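Endoglucanase, family GH5 (Zobellia galactanivorans, PDB 6GL0) probably hydrolyses beta-glucans of the hemicellulose and mixed-linked type, as a TIM-barrel glycoside hydrolase of family 5. Local coordinates at residues 60-65 / 98-103; 141-146 / 190-195. The protein carries 1 engineered substitution. All coordinates share one frame; numbering follows the deposited sequence.

Contact 1 (60-65 / 98-103); sequences VTWKFH and INIHHD. With GLC (alpha-D-glucopyranose), chain D; BGC (beta-D-glucopyranose), chain B.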
ATOM      1  N   VAL A  60     -18.970  27.101   7.557  1.00 27.03           N
ATOM      2  CA  VAL A  60     -19.463  28.481   7.483  1.00 26.26           C
ATOM      3  C   VAL A  60     -19.776  28.844   6.065  1.00 24.55           C
ATOM      4  O   VAL A  60     -18.952  28.717   5.177  1.00 28.56           O
ATOM      5  CB  VAL A  60     -18.449  29.511   8.035  1.00 29.32           C
ATOM      6  CG1 VAL A  60     -19.025  30.930   7.999  1.00 30.67           C
ATOM      7  CG2 VAL A  60     -18.045  29.164   9.461  1.00 27.40           C
ATOM      8  N   THR A  61     -20.980  29.338   5.869  1.00 28.58           N
ATOM      9  CA  THR A  61     -21.409  29.861   4.587  1.00 29.90           C
ATOM     10  C   THR A  61     -21.275  31.376   4.731  1.00 30.61           C
ATOM     11  O   THR A  61     -21.840  31.968   5.639  1.00 27.75           O
ATOM     12  CB  THR A  61     -22.836  29.463   4.259  1.00 31.18           C
ATOM     13  OG1 THR A  61     -22.856  28.091   3.886  1.00 33.42           O
ATOM     14  CG2 THR A  61     -23.358  30.263   3.118  1.00 32.64           C
ATOM     15  N   TRP A  62     -20.491  31.968   3.842  1.00 31.57           N
ATOM     16  CA  TRP A  62     -20.157  33.383   3.912  1.00 34.75           C
ATOM     17  C   TRP A  62     -20.972  34.331   3.026  1.00 37.62           C
ATOM     18  O   TRP A  62     -20.977  35.527   3.281  1.00 34.20           O
ATOM     19  CB  TRP A  62     -18.669  33.574   3.631  1.00 30.74           C
ATOM     20  CG  TRP A  62     -17.768  32.735   4.509  1.00 32.12           C
ATOM     21  CD1 TRP A  62     -17.398  31.458   4.292  1.00 35.19           C
ATOM     22  CD2 TRP A  62     -17.132  33.128   5.719  1.00 32.60           C
ATOM     23  NE1 TRP A  62     -16.576  31.023   5.273  1.00 32.90           N
ATOM     24  CE2 TRP A  62     -16.400  32.029   6.175  1.00 33.61           C
ATOM     25  CE3 TRP A  62     -17.124  34.300   6.475  1.00 34.45           C
ATOM     26  CZ2 TRP A  62     -15.675  32.059   7.344  1.00 33.47           C
ATOM     27  CZ3 TRP A  62     -16.387  34.335   7.621  1.00 34.97           C
ATOM     28  CH2 TRP A  62     -15.684  33.221   8.058  1.00 35.04           C
ATOM     29  N   LYS A  63     -21.761  33.786   2.106  1.00 34.47           N
ATOM     30  CA  LYS A  63     -22.454  34.571   1.095  1.00 38.03           C
ATOM     31  C   LYS A  63     -23.287  35.737   1.611  1.00 35.23           C
ATOM     32  O   LYS A  63     -23.149  36.825   1.133  1.00 36.61           O
ATOM     33  CB  LYS A  63     -23.363  33.657   0.275  1.00 43.24           C
ATOM     34  CG  LYS A  63     -24.111  34.355  -0.836  1.00 49.68           C
ATOM     35  CD  LYS A  63     -25.359  33.613  -1.212  1.00 55.49           C
ATOM     36  CE  LYS A  63     -26.091  34.300  -2.348  1.00 60.22           C
ATOM     37  NZ  LYS A  63     -26.703  35.571  -1.886  1.00 60.63           N
ATOM     38  N   PHE A  64     -24.099  35.523   2.629  1.00 37.13           N
ATOM     39  CA  PHE A  64     -24.972  36.567   3.163  1.00 36.06           C
ATOM     40  C   PHE A  64     -24.289  37.661   3.961  1.00 34.77           C
ATOM     41  O   PHE A  64     -24.941  38.589   4.398  1.00 31.64           O
ATOM     42  CB  PHE A  64     -26.091  35.943   3.983  1.00 38.95           C
ATOM     43  CG  PHE A  64     -26.966  35.061   3.176  1.00 39.40           C
ATOM     44  CD1 PHE A  64     -27.995  35.593   2.451  1.00 40.98           C
ATOM     45  CD2 PHE A  64     -26.718  33.711   3.106  1.00 40.42           C
ATOM     46  CE1 PHE A  64     -28.784  34.788   1.674  1.00 48.13           C
ATOM     47  CE2 PHE A  64     -27.487  32.901   2.328  1.00 43.77           C
ATOM     48  CZ  PHE A  64     -28.531  33.431   1.613  1.00 47.91           C
ATOM     49  N   HIS A  65     -22.996  37.484   4.249  1.00 32.10           N
ATOM     50  CA  HIS A  65     -22.212  38.428   5.016  1.00 30.83           C
ATOM     51  C   HIS A  65     -20.989  39.001   4.288  1.00 30.30           C
ATOM     52  O   HIS A  65     -20.097  39.530   4.918  1.00 34.43           O
ATOM     53  CB  HIS A  65     -21.892  37.828   6.371  1.00 29.72           C
ATOM     54  CG  HIS A  65     -23.101  37.282   7.041  1.00 31.46           C
ATOM     55  ND1 HIS A  65     -23.983  38.071   7.740  1.00 36.58           N
ATOM     56  CD2 HIS A  65     -23.647  36.046   7.007  1.00 33.48           C
ATOM     57  CE1 HIS A  65     -24.992  37.327   8.155  1.00 37.57           C
ATOM     58  NE2 HIS A  65     -24.812  36.095   7.723  1.00 33.39           N
ATOM     59  N   ILE A  98     -12.408  25.500  10.212  1.00 32.94           N
ATOM     60  CA  ILE A  98     -13.232  26.554   9.634  1.00 35.44           C
ATOM     61  C   ILE A  98     -13.119  26.476   8.123  1.00 32.71           C
ATOM     62  O   ILE A  98     -12.013  26.417   7.588  1.00 32.39           O
ATOM     63  CB  ILE A  98     -12.752  27.948  10.094  1.00 33.13           C
ATOM     64  CG1 ILE A  98     -13.036  28.076  11.586  1.00 34.56           C
ATOM     65  CG2 ILE A  98     -13.502  29.055   9.373  1.00 31.40           C
ATOM     66  CD1 ILE A  98     -12.473  29.343  12.214  1.00 38.93           C
ATOM     67  N   ASN A  99     -14.264  26.533   7.447  1.00 30.40           N
ATOM     68  CA  ASN A  99     -14.294  26.464   5.996  1.00 28.46           C
ATOM     69  C   ASN A  99     -15.079  27.557   5.274  1.00 30.63           C
ATOM     70  O   ASN A  99     -15.598  28.491   5.908  1.00 30.19           O
ATOM     71  CB  ASN A  99     -14.741  25.054   5.564  1.00 28.89           C
ATOM     72  CG  ASN A  99     -16.241  24.851   5.559  1.00 30.67           C
ATOM     73  OD1 ASN A  99     -17.042  25.738   5.902  1.00 34.09           O
ATOM     74  ND2 ASN A  99     -16.635  23.657   5.126  1.00 29.87           N
ATOM     75  N   ILE A 100     -15.098  27.427   3.929  1.00 29.75           N
ATOM     76  CA  ILE A 100     -16.089  28.044   3.062  1.00 27.49           C
ATOM     77  C   ILE A 100     -17.040  26.920   2.612  1.00 30.21           C
ATOM     78  O   ILE A 100     -16.582  25.940   1.974  1.00 26.92           O
ATOM     79  CB  ILE A 100     -15.432  28.717   1.853  1.00 29.10           C
ATOM     80  CG1 ILE A 100     -14.616  29.923   2.287  1.00 27.78           C
ATOM     81  CG2 ILE A 100     -16.494  29.144   0.819  1.00 29.18           C
ATOM     82  CD1 ILE A 100     -13.974  30.671   1.130  1.00 27.28           C
ATOM     83  N   HIS A 101     -18.339  27.070   2.944  1.00 28.67           N
ATOM     84  CA  HIS A 101     -19.338  25.999   2.816  1.00 27.66           C
ATOM     85  C   HIS A 101     -20.296  26.246   1.631  1.00 30.50           C
ATOM     86  O   HIS A 101     -19.865  26.012   0.502  1.00 30.95           O
ATOM     87  CB  HIS A 101     -20.068  25.719   4.131  1.00 25.53           C
ATOM     88  CG  HIS A 101     -20.549  24.316   4.254  1.00 28.99           C
ATOM     89  ND1 HIS A 101     -19.731  23.283   4.681  1.00 30.88           N
ATOM     90  CD2 HIS A 101     -21.770  23.765   4.043  1.00 26.91           C
ATOM     91  CE1 HIS A 101     -20.424  22.156   4.704  1.00 29.84           C
ATOM     92  NE2 HIS A 101     -21.670  22.423   4.348  1.00 27.03           N
ATOM     93  N   HIS A 102     -21.561  26.672   1.840  1.00 28.17           N
ATOM     94  CA  HIS A 102     -22.553  26.687   0.741  1.00 26.83           C
ATOM     95  C   HIS A 102     -22.457  28.001  -0.048  1.00 28.57           C
ATOM     96  O   HIS A 102     -23.446  28.737  -0.158  1.00 35.86           O
ATOM     97  CB  HIS A 102     -23.994  26.555   1.248  1.00 23.35           C
ATOM     98  CG  HIS A 102     -24.326  25.250   1.851  1.00 22.86           C
ATOM     99  ND1 HIS A 102     -24.047  24.047   1.221  1.00 22.76           N
ATOM    100  CD2 HIS A 102     -24.975  24.946   3.002  1.00 21.03           C
ATOM    101  CE1 HIS A 102     -24.501  23.065   1.966  1.00 24.39           C
ATOM    102  NE2 HIS A 102     -25.086  23.584   3.053  1.00 23.10           N
ATOM    103  N   ASP A 103     -21.289  28.235  -0.635  1.00 28.77           N
ATOM    104  CA  ASP A 103     -20.920  29.455  -1.326  1.00 29.76           C
ATOM    105  C   ASP A 103     -20.682  29.231  -2.833  1.00 33.41           C
ATOM    106  O   ASP A 103     -20.056  30.064  -3.525  1.00 31.36           O
ATOM    107  CB  ASP A 103     -19.668  30.043  -0.657  1.00 26.71           C
ATOM    108  CG  ASP A 103     -19.988  30.769   0.641  1.00 27.22           C
ATOM    109  OD1 ASP A 103     -20.727  31.771   0.564  1.00 28.99           O
ATOM    110  OD2 ASP A 103     -19.528  30.357   1.725  1.00 26.43           O
TER
HETATM  111  C1  GLC D   1     -22.396  17.449   2.541  1.00 30.88           C
HETATM  112  C2  GLC D   1     -22.711  18.946   2.656  1.00 29.17           C
HETATM  113  C3  GLC D   1     -23.678  19.255   3.782  1.00 29.35           C
HETATM  114  C4  GLC D   1     -24.898  18.372   3.634  1.00 27.83           C
HETATM  115  C5  GLC D   1     -24.429  16.933   3.696  1.00 28.45           C
HETATM  116  C6  GLC D   1     -25.544  15.900   3.589  1.00 27.11           C
HETATM  117  O1  GLC D   1     -21.505  16.964   3.554  1.00 28.09           O
HETATM  118  O2  GLC D   1     -21.463  19.609   2.875  1.00 28.71           O
HETATM  119  O3  GLC D   1     -24.030  20.625   3.729  1.00 28.42           O
HETATM  120  O4  GLC D   1     -25.814  18.619   4.683  1.00 26.74           O
HETATM  121  O5  GLC D   1     -23.587  16.734   2.587  1.00 30.55           O
HETATM  122  O6  GLC D   1     -26.226  16.083   2.362  1.00 24.98           O
HETATM  123  C2  BGC B   2     -28.008  18.925   5.461  1.00 24.71           C
HETATM  124  C3  BGC B   2     -29.427  19.246   5.030  1.00 24.44           C
HETATM  125  C4  BGC B   2     -29.498  20.524   4.220  1.00 23.34           C
HETATM  126  C5  BGC B   2     -28.475  20.437   3.112  1.00 24.20           C
HETATM  127  C6  BGC B   2     -28.350  21.742   2.355  1.00 24.71           C
HETATM  128  C1  BGC B   2     -27.133  18.852   4.228  1.00 24.48           C
HETATM  129  O2  BGC B   2     -27.992  17.689   6.133  1.00 22.01           O
HETATM  130  O3  BGC B   2     -30.244  19.283   6.175  1.00 24.80           O
HETATM  131  O4  BGC B   2     -30.787  20.636   3.619  1.00 27.87           O
HETATM  132  O5  BGC B   2     -27.190  20.070   3.557  1.00 23.56           O
HETATM  133  O6  BGC B   2     -27.777  21.501   1.072  1.00 26.93           O
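The Asp103 carboxylate reaches back to the backbone of Trp62: OD2, through its syn lone pair, accepts from Trp62 N at 2.8 Å in a nearly straight bond (176°), while OD1 is also bonded to Trp106. The Trp62 indole donates in turn, NE1 meeting a lone pair of Asn99 O at 2.8 Å, with the acceptor close to the indole plane. Thr61 OG1 accepts from His102 N at 2.8 Å and is bonded to Asp26 O as well. With CG lodged between its backbone N and carbonyl carbon (chi1 83°), Asn99 offers OD1 to Val60 N at 2.9 Å and ND2 to His101 ND1 at 3.2 Å. That second bond lies in the imidazole plane and helps fix the rotation of the ring, whose NE2 is hydrogen-bonded to GLC O3 at 3.0 Å. His102 lays a ring face over His101 CD2. Away from the sugar, Val60 CG1 sits 3.4 Å above the centre of the Trp62 ring, and Ile100 CG1 approaches Trp62 CD1 at 3.8 Å. The loop after strand 95-99 thus brings His101 and His102 to the glycan pocket at the C-terminal mouth of the TIM barrel, and the loop after neighbouring strand 55-58 packs beside it.

Contact 2 (141-146 / 190-195); sequences FETLNE and IMVSTY. With GLC (alpha-D-glucopyranose), chain D.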
ATOM      1  N   PHE A 141      -7.737  25.526   8.624  1.00 31.20           N
ATOM      2  CA  PHE A 141      -8.553  26.065   7.563  1.00 34.32           C
ATOM      3  C   PHE A 141      -8.831  24.980   6.520  1.00 37.27           C
ATOM      4  O   PHE A 141      -7.916  24.220   6.137  1.00 38.46           O
ATOM      5  CB  PHE A 141      -7.910  27.242   6.815  1.00 36.66           C
ATOM      6  CG  PHE A 141      -7.641  28.460   7.650  1.00 38.06           C
ATOM      7  CD1 PHE A 141      -8.477  28.848   8.679  1.00 40.18           C
ATOM      8  CD2 PHE A 141      -6.535  29.250   7.359  1.00 40.55           C
ATOM      9  CE1 PHE A 141      -8.198  29.994   9.429  1.00 42.83           C
ATOM     10  CE2 PHE A 141      -6.255  30.397   8.109  1.00 40.48           C
ATOM     11  CZ  PHE A 141      -7.090  30.766   9.134  1.00 40.81           C
ATOM     12  N   GLU A 142     -10.090  24.954   6.057  1.00 31.46           N
ATOM     13  CA  GLU A 142     -10.496  24.151   4.914  1.00 30.45           C
ATOM     14  C   GLU A 142     -10.969  25.117   3.819  1.00 28.94           C
ATOM     15  O   GLU A 142     -11.928  25.844   4.026  1.00 27.92           O
ATOM     16  CB  GLU A 142     -11.593  23.220   5.371  1.00 30.36           C
ATOM     17  CG  GLU A 142     -12.166  22.324   4.296  1.00 31.69           C
ATOM     18  CD  GLU A 142     -13.385  21.558   4.796  1.00 33.01           C
ATOM     19  OE1 GLU A 142     -13.317  20.954   5.861  1.00 32.54           O
ATOM     20  OE2 GLU A 142     -14.439  21.557   4.111  1.00 40.11           O
ATOM     21  N   THR A 143     -10.287  25.117   2.672  1.00 28.85           N
ATOM     22  CA  THR A 143     -10.446  26.164   1.684  1.00 30.12           C
ATOM     23  C   THR A 143     -11.825  26.185   1.017  1.00 33.57           C
ATOM     24  O   THR A 143     -12.435  27.227   0.958  1.00 32.66           O
ATOM     25  CB  THR A 143      -9.295  26.139   0.637  1.00 32.86           C
ATOM     26  OG1 THR A 143      -9.007  24.811   0.213  1.00 33.20           O
ATOM     27  CG2 THR A 143      -8.016  26.725   1.267  1.00 35.01           C
ATOM     28  N   LEU A 144     -12.316  25.020   0.579  1.00 30.54           N
ATOM     29  CA  LEU A 144     -13.609  24.873  -0.081  1.00 31.90           C
ATOM     30  C   LEU A 144     -14.282  23.537   0.280  1.00 33.58           C
ATOM     31  O   LEU A 144     -13.661  22.485   0.182  1.00 37.09           O
ATOM     32  CB  LEU A 144     -13.439  24.896  -1.590  1.00 30.90           C
ATOM     33  CG  LEU A 144     -12.759  26.116  -2.191  1.00 30.54           C
ATOM     34  CD1 LEU A 144     -12.366  25.847  -3.622  1.00 28.92           C
ATOM     35  CD2 LEU A 144     -13.689  27.331  -2.115  1.00 31.20           C
ATOM     36  N   ASN A 145     -15.564  23.597   0.648  1.00 32.74           N
ATOM     37  CA  ASN A 145     -16.290  22.456   1.156  1.00 29.91           C
ATOM     38  C   ASN A 145     -16.416  21.358   0.117  1.00 29.38           C
ATOM     39  O   ASN A 145     -15.812  20.299   0.266  1.00 28.44           O
ATOM     40  CB  ASN A 145     -17.688  22.864   1.705  1.00 26.72           C
ATOM     41  CG  ASN A 145     -18.552  21.668   2.090  1.00 26.13           C
ATOM     42  OD1 ASN A 145     -18.089  20.772   2.785  1.00 25.85           O
ATOM     43  ND2 ASN A 145     -19.814  21.657   1.667  1.00 24.94           N
ATOM     44  N   GLU A 146     -17.286  21.599  -0.853  1.00 26.87           N
ATOM     45  CA  GLU A 146     -17.599  20.684  -1.939  1.00 29.67           C
ATOM     46  C   GLU A 146     -17.689  21.478  -3.258  1.00 26.39           C
ATOM     47  O   GLU A 146     -18.747  21.552  -3.860  1.00 26.33           O
ATOM     48  CB  GLU A 146     -18.895  19.927  -1.611  1.00 28.83           C
ATOM     49  CG  GLU A 146     -18.751  19.021  -0.394  1.00 29.83           C
ATOM     50  CD  GLU A 146     -19.953  18.116  -0.147  1.00 32.26           C
ATOM     51  OE1 GLU A 146     -21.062  18.408  -0.663  1.00 32.58           O
ATOM     52  OE2 GLU A 146     -19.786  17.094   0.557  1.00 31.13           O
ATOM     53  N   ILE A 190      -3.864  23.160   6.329  1.00 36.88           N
ATOM     54  CA  ILE A 190      -4.957  23.504   5.427  1.00 39.02           C
ATOM     55  C   ILE A 190      -5.538  22.220   4.769  1.00 36.52           C
ATOM     56  O   ILE A 190      -4.819  21.455   4.130  1.00 33.25           O
ATOM     57  CB  ILE A 190      -4.484  24.473   4.332  1.00 37.19           C
ATOM     58  CG1 ILE A 190      -3.912  25.759   4.971  1.00 38.38           C
ATOM     59  CG2 ILE A 190      -5.652  24.860   3.417  1.00 40.73           C
ATOM     60  CD1 ILE A 190      -3.287  26.721   3.968  1.00 39.96           C
ATOM     61  N   MET A 191      -6.838  22.028   4.910  1.00 33.57           N
ATOM     62  CA  MET A 191      -7.546  20.931   4.233  1.00 32.13           C
ATOM     63  C   MET A 191      -8.024  21.370   2.816  1.00 29.01           C
ATOM     64  O   MET A 191      -8.795  22.320   2.679  1.00 27.78           O
ATOM     65  CB  MET A 191      -8.728  20.479   5.096  1.00 33.00           C
ATOM     66  CG  MET A 191      -8.312  19.659   6.298  1.00 31.53           C
ATOM     67  SD  MET A 191      -9.546  19.503   7.611  1.00 34.40           S
ATOM     68  CE  MET A 191     -10.915  18.741   6.691  1.00 37.63           C
ATOM     69  N   VAL A 192      -7.539  20.681   1.782  1.00 25.91           N
ATOM     70  CA  VAL A 192      -7.824  20.963   0.394  1.00 25.53           C
ATOM     71  C   VAL A 192      -8.597  19.785  -0.219  1.00 28.23           C
ATOM     72  O   VAL A 192      -8.103  18.633  -0.279  1.00 25.42           O
ATOM     73  CB  VAL A 192      -6.511  21.207  -0.363  1.00 28.03           C
ATOM     74  CG1 VAL A 192      -6.713  21.290  -1.870  1.00 28.54           C
ATOM     75  CG2 VAL A 192      -5.830  22.462   0.164  1.00 29.97           C
ATOM     76  N   SER A 193      -9.792  20.071  -0.730  1.00 29.06           N
ATOM     77  CA  SER A 193     -10.667  19.057  -1.310  1.00 29.10           C
ATOM     78  C   SER A 193     -10.475  18.779  -2.794  1.00 28.96           C
ATOM     79  O   SER A 193     -10.011  19.603  -3.575  1.00 31.61           O
ATOM     80  CB  SER A 193     -12.118  19.455  -1.096  1.00 31.85           C
ATOM     81  OG  SER A 193     -12.385  20.726  -1.694  1.00 30.73           O
ATOM     82  N   THR A 194     -10.852  17.575  -3.163  1.00 30.99           N
ATOM     83  CA  THR A 194     -11.131  17.214  -4.524  1.00 29.59           C
ATOM     84  C   THR A 194     -12.398  17.969  -5.004  1.00 27.89           C
ATOM     85  O   THR A 194     -13.105  18.574  -4.200  1.00 29.45           O
ATOM     86  CB  THR A 194     -11.362  15.682  -4.665  1.00 30.00           C
ATOM     87  OG1 THR A 194     -12.409  15.236  -3.776  1.00 27.03           O
ATOM     88  CG2 THR A 194     -10.079  14.907  -4.404  1.00 30.62           C
ATOM     89  N   TYR A 195     -12.667  17.911  -6.303  1.00 25.22           N
ATOM     90  CA  TYR A 195     -13.923  18.387  -6.845  1.00 27.42           C
ATOM     91  C   TYR A 195     -15.088  17.740  -6.075  1.00 27.87           C
ATOM     92  O   TYR A 195     -15.155  16.516  -5.918  1.00 24.64           O
ATOM     93  CB  TYR A 195     -14.042  18.079  -8.326  1.00 27.67           C
ATOM     94  CG  TYR A 195     -15.284  18.640  -9.033  1.00 30.65           C
ATOM     95  CD1 TYR A 195     -16.501  17.970  -9.007  1.00 29.81           C
ATOM     96  CD2 TYR A 195     -15.220  19.844  -9.730  1.00 35.46           C
ATOM     97  CE1 TYR A 195     -17.620  18.500  -9.629  1.00 33.65           C
ATOM     98  CE2 TYR A 195     -16.333  20.369 -10.365  1.00 34.56           C
ATOM     99  CZ  TYR A 195     -17.539  19.686 -10.323  1.00 33.73           C
ATOM    100  OH  TYR A 195     -18.654  20.199 -10.967  1.00 33.70           O
TER
HETATM  101  C1  GLC D   1     -22.396  17.449   2.541  1.00 30.88           C
HETATM  102  C2  GLC D   1     -22.711  18.946   2.656  1.00 29.17           C
HETATM  103  C3  GLC D   1     -23.678  19.255   3.782  1.00 29.35           C
HETATM  104  C4  GLC D   1     -24.898  18.372   3.634  1.00 27.83           C
HETATM  105  C5  GLC D   1     -24.429  16.933   3.696  1.00 28.45           C
HETATM  106  C6  GLC D   1     -25.544  15.900   3.589  1.00 27.11           C
HETATM  107  O1  GLC D   1     -21.505  16.964   3.554  1.00 28.09           O
HETATM  108  O2  GLC D   1     -21.463  19.609   2.875  1.00 28.71           O
HETATM  109  O3  GLC D   1     -24.030  20.625   3.729  1.00 28.42           O
HETATM  110  O4  GLC D   1     -25.814  18.619   4.683  1.00 26.74           O
HETATM  111  O5  GLC D   1     -23.587  16.734   2.587  1.00 30.55           O
HETATM  112  O6  GLC D   1     -26.226  16.083   2.362  1.00 24.98           O
HETATM  113  O   HOH W   1     -10.960  22.126   1.028  1.00 25.30           O
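Phe141 and Glu142 pair in parallel with Ile190 and Met191, the two segments running within 12° of each other. Met191 N donates to Phe141 O at 2.7 Å, and Met191 O then receives Thr143 N at 3.2 Å. The spacing widens beyond this pair: Glu142 CA and Met191 CA are 4.4 Å apart, Leu144 CA and Ser193 CA 6.6 Å. A water bridges the wider part, accepting from Leu144 N, and weakly from Ser193 N, while donating to Met191 O. Ser193 spans the wider spacing with its side chain; OG, set between backbone N and carbonyl carbon (chi1 59°), donates to Leu144 O at 2.9 Å and is also bonded to His171. These are the fourth and fifth strands of the (beta/alpha)8 barrel, joined through helix 161-180, and the Asn145-Glu146 pair follows the fourth strand, where family 5 enzymes carry their general acid/base. Glu142 and Met191 share one face of the sheet: Met191 CE touches Glu142 OE1 at 3.4 Å, and Glu142 OE2 forms a salt bridge with Arg57. The Thr143 and Ile190 side chains cross at about a right angle, CG2 against CG2. Asn145 ND2 donates to GLC O2 at 2.9 Å (164°), its OD1 being hydrogen-bonded to Arg57. Glu146 extends beyond CG to bring OE2 within 3.3 Å of GLC C1, and the same oxygen is bonded to His221 ND1. Were Glu146 an alanine, His221 ND1 would be likely to lose this partner and the anomeric carbon its neighbouring carboxylate oxygen.

In the fold
Contact 1 closes before contact 2 opens along the chain, and their centres lie about 12 Å apart within one eight-stranded parallel barrel. Strands 95-99 and 139-142 are neighbours in it, so the segments 98-103 and 141-146 meet directly: Ile98 O to Glu142 N and Ile100 O to Asn145 N, each 2.9 Å, are probable hydrogen bonds. The Asn99 amide adds a side-chain bond to Glu142. Contact 1 thus joins the chain after strand 55-58 to the third strand, and contact 2 continues the circuit to strand 190-193. Both reach the same GLC, where His101 CE1 packs 3.1 Å from Asn145 ND2, so consecutive strand ends together present the sugar-binding groups.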